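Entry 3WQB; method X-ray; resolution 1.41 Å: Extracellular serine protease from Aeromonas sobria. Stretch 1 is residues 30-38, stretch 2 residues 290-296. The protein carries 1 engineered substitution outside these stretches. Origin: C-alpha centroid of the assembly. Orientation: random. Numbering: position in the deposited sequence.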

# COMPACT_ATOMS: atom_id res chain seq x y z
N PRO A 30 30.96 -5.18 0.40
CA PRO A 30 31.29 -5.94 1.61
C PRO A 30 30.10 -6.44 2.44
O PRO A 30 30.24 -7.43 3.16
N LEU A 31 28.94 -5.80 2.32
CA LEU A 31 27.79 -6.20 3.12
C LEU A 31 26.79 -7.08 2.38
O LEU A 31 25.77 -7.49 2.95
N GLN A 32 27.06 -7.39 1.11
CA GLN A 32 26.04 -8.09 0.31
C GLN A 32 25.71 -9.49 0.81
O GLN A 32 24.59 -9.96 0.63
N ASP A 33 26.66 -10.15 1.45
CA ASP A 33 26.39 -11.47 2.00
C ASP A 33 25.50 -11.44 3.24
O ASP A 33 25.06 -12.48 3.71
N GLN A 34 25.23 -10.24 3.75
CA GLN A 34 24.27 -10.07 4.85
C GLN A 34 22.93 -9.49 4.40
O GLN A 34 22.05 -9.22 5.23
N GLN A 35 22.77 -9.32 3.09
CA GLN A 35 21.48 -8.95 2.49
C GLN A 35 20.75 -10.26 2.14
O GLN A 35 20.80 -10.73 1.00
N TRP A 36 20.09 -10.84 3.13
CA TRP A 36 19.43 -12.14 2.93
C TRP A 36 18.33 -12.04 1.90
O TRP A 36 17.93 -13.05 1.33
N TYR A 37 17.82 -10.84 1.68
CA TYR A 37 16.75 -10.65 0.72
C TYR A 37 17.21 -10.84 -0.72
O TYR A 37 16.42 -11.23 -1.58
N LEU A 38 18.50 -10.58 -0.98
CA LEU A 38 19.07 -10.89 -2.29
C LEU A 38 19.26 -12.40 -2.44
O LEU A 38 18.92 -12.97 -3.47
N THR A 290 16.04 -11.04 15.06
CA THR A 290 15.90 -11.77 13.79
C THR A 290 16.15 -10.79 12.62
O THR A 290 16.15 -9.57 12.84
N PRO A 291 16.38 -11.30 11.39
CA PRO A 291 16.88 -10.42 10.33
C PRO A 291 15.91 -9.35 9.85
O PRO A 291 14.69 -9.58 9.75
N ALA A 292 16.46 -8.18 9.56
CA ALA A 292 15.76 -7.17 8.79
C ALA A 292 16.59 -6.82 7.54
O ALA A 292 17.39 -7.66 7.10
N MET A 293 16.44 -5.62 6.99
CA MET A 293 17.01 -5.30 5.68
C MET A 293 18.27 -4.46 5.84
O MET A 293 18.21 -3.29 6.25
N VAL A 294 19.41 -5.05 5.49
CA VAL A 294 20.67 -4.31 5.46
C VAL A 294 20.69 -3.42 4.22
O VAL A 294 20.51 -3.90 3.10
N THR A 295 20.89 -2.13 4.44
CA THR A 295 20.72 -1.15 3.37
C THR A 295 21.49 0.14 3.67
O THR A 295 22.19 0.24 4.68
N THR A 296 21.34 1.12 2.78
CA THR A 296 21.95 2.42 2.94
C THR A 296 21.21 3.26 3.99
O THR A 296 19.99 3.40 3.95

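Aromatic side chains often join distant parts of a chain by satisfying backbone carbonyls at their polar edges while the rings pack against apolar groups, and this contact, spanning at least 255 residues of sequence, is a compact example. Trp-36 and Tyr-37 both adopt the p rotamer, with chi2 near -90°, conformations that place Trp-36 NE1 and Tyr-37 OH at stretch 2 carbonyls. The CA-to-CB bond of Trp-36 points sideways, yet its indole reaches stretch 2, where Trp-36 NE1 donates a hydrogen bond to Ala-292 O (2.8 Å) close to the ring plane; Trp-36 CD1 also packs 3.6 Å from Pro-291 CB. The CA-to-CB bond of Tyr-37 points toward stretch 2, and Tyr-37 OH donates to Val-294 O at 2.7 Å. Tyr-37 OH in turn accepts from Gln-35 NE2 (2.9 Å), which the m, t conformation of Gln-35 brings within reach.

Met-293, m at all three chi angles, starts sideways but brings its end against both rings. Met-293 CE lies over one face of the Tyr-37 ring, 3.3 Å from Tyr-37 CG, a CH-pi contact, while Met-293 SD sits obliquely to both aromatic systems, 4.0 Å from Trp-36 CZ2. Val-294, in t, is the most covered residue: Val-294 CG1 meets Leu-31 CD1 at 4.2 Å, and Val-294 CG2 lies 3.6 Å from Gln-34 O. A water completes the polar network, donating to Gln-34 O and Ala-292 O and accepting from Val-294 N, each at 2.9 Å from its oxygen.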

# COMPACT_ATOMS: atom_id res chain seq x y z
CB PRO A 30 32.17 -4.97 2.42
CG PRO A 30 32.78 -4.09 1.37
CD PRO A 30 31.67 -3.89 0.37
CB LEU A 31 27.07 -4.97 3.69
CG LEU A 31 27.90 -3.98 4.50
CD1 LEU A 31 27.03 -2.80 4.87
CD2 LEU A 31 28.49 -4.63 5.74
CB GLN A 32 26.36 -8.08 -1.18
CG GLN A 32 27.51 -8.98 -1.63
CD GLN A 32 27.74 -8.86 -3.11
OE1 GLN A 32 28.07 -7.79 -3.61
NE2 GLN A 32 27.54 -9.96 -3.83
CB ASP A 33 27.69 -12.26 2.26
CG ASP A 33 28.37 -12.68 0.97
OD1 ASP A 33 27.67 -13.05 0.00
OD2 ASP A 33 29.62 -12.64 0.93
CB GLN A 34 24.90 -9.29 6.01
CG GLN A 34 25.91 -10.13 6.79
CD GLN A 34 25.27 -11.11 7.74
OE1 GLN A 34 24.20 -11.66 7.47
NE2 GLN A 34 25.90 -11.32 8.88
CB GLN A 35 21.69 -8.09 1.25
CG GLN A 35 22.34 -6.74 1.51
CD GLN A 35 22.65 -6.01 0.23
OE1 GLN A 35 23.79 -5.98 -0.22
NE2 GLN A 35 21.62 -5.44 -0.39
CB TRP A 36 18.86 -12.68 4.26
CG TRP A 36 17.80 -11.77 4.84
CD1 TRP A 36 18.01 -10.74 5.71
CD2 TRP A 36 16.40 -11.79 4.55
NE1 TRP A 36 16.81 -10.12 5.99
CE2 TRP A 36 15.81 -10.74 5.29
CE3 TRP A 36 15.57 -12.59 3.75
CZ2 TRP A 36 14.44 -10.46 5.25
CZ3 TRP A 36 14.21 -12.33 3.71
CH2 TRP A 36 13.65 -11.27 4.47
CB TYR A 37 16.04 -9.31 0.93
CG TYR A 37 16.91 -8.07 0.91
CD1 TYR A 37 17.52 -7.61 2.08
CD2 TYR A 37 17.06 -7.32 -0.25
CE1 TYR A 37 18.27 -6.43 2.08
CE2 TYR A 37 17.81 -6.15 -0.26
CZ TYR A 37 18.42 -5.72 0.91
OH TYR A 37 19.16 -4.56 0.91
CB LEU A 38 20.43 -10.21 -2.47
CG LEU A 38 20.53 -8.69 -2.40
CD1 LEU A 38 21.97 -8.27 -2.62
CD2 LEU A 38 19.60 -8.05 -3.43
CB THR A 290 14.50 -12.40 13.66
OG1 THR A 290 13.53 -11.37 13.84
CG2 THR A 290 14.28 -13.51 14.72
CB PRO A 291 17.19 -11.40 9.18
CG PRO A 291 17.41 -12.70 9.86
CD PRO A 291 16.42 -12.71 10.98
CB ALA A 292 15.43 -5.94 9.64
CB MET A 293 15.98 -4.55 4.82
CG MET A 293 14.60 -5.20 4.74
SD MET A 293 14.52 -6.74 3.80
CE MET A 293 14.53 -6.07 2.15
CB VAL A 294 21.88 -5.26 5.50
CG1 VAL A 294 23.18 -4.48 5.27
CG2 VAL A 294 21.91 -6.01 6.83
CB THR A 295 19.21 -0.85 3.16
OG1 THR A 295 19.03 -0.05 1.98
CG2 THR A 295 18.59 -0.16 4.37
CB THR A 296 21.96 3.17 1.61
OG1 THR A 296 20.64 3.13 1.03
CG2 THR A 296 22.92 2.53 0.62
O HOH W 1 19.46 -7.95 5.15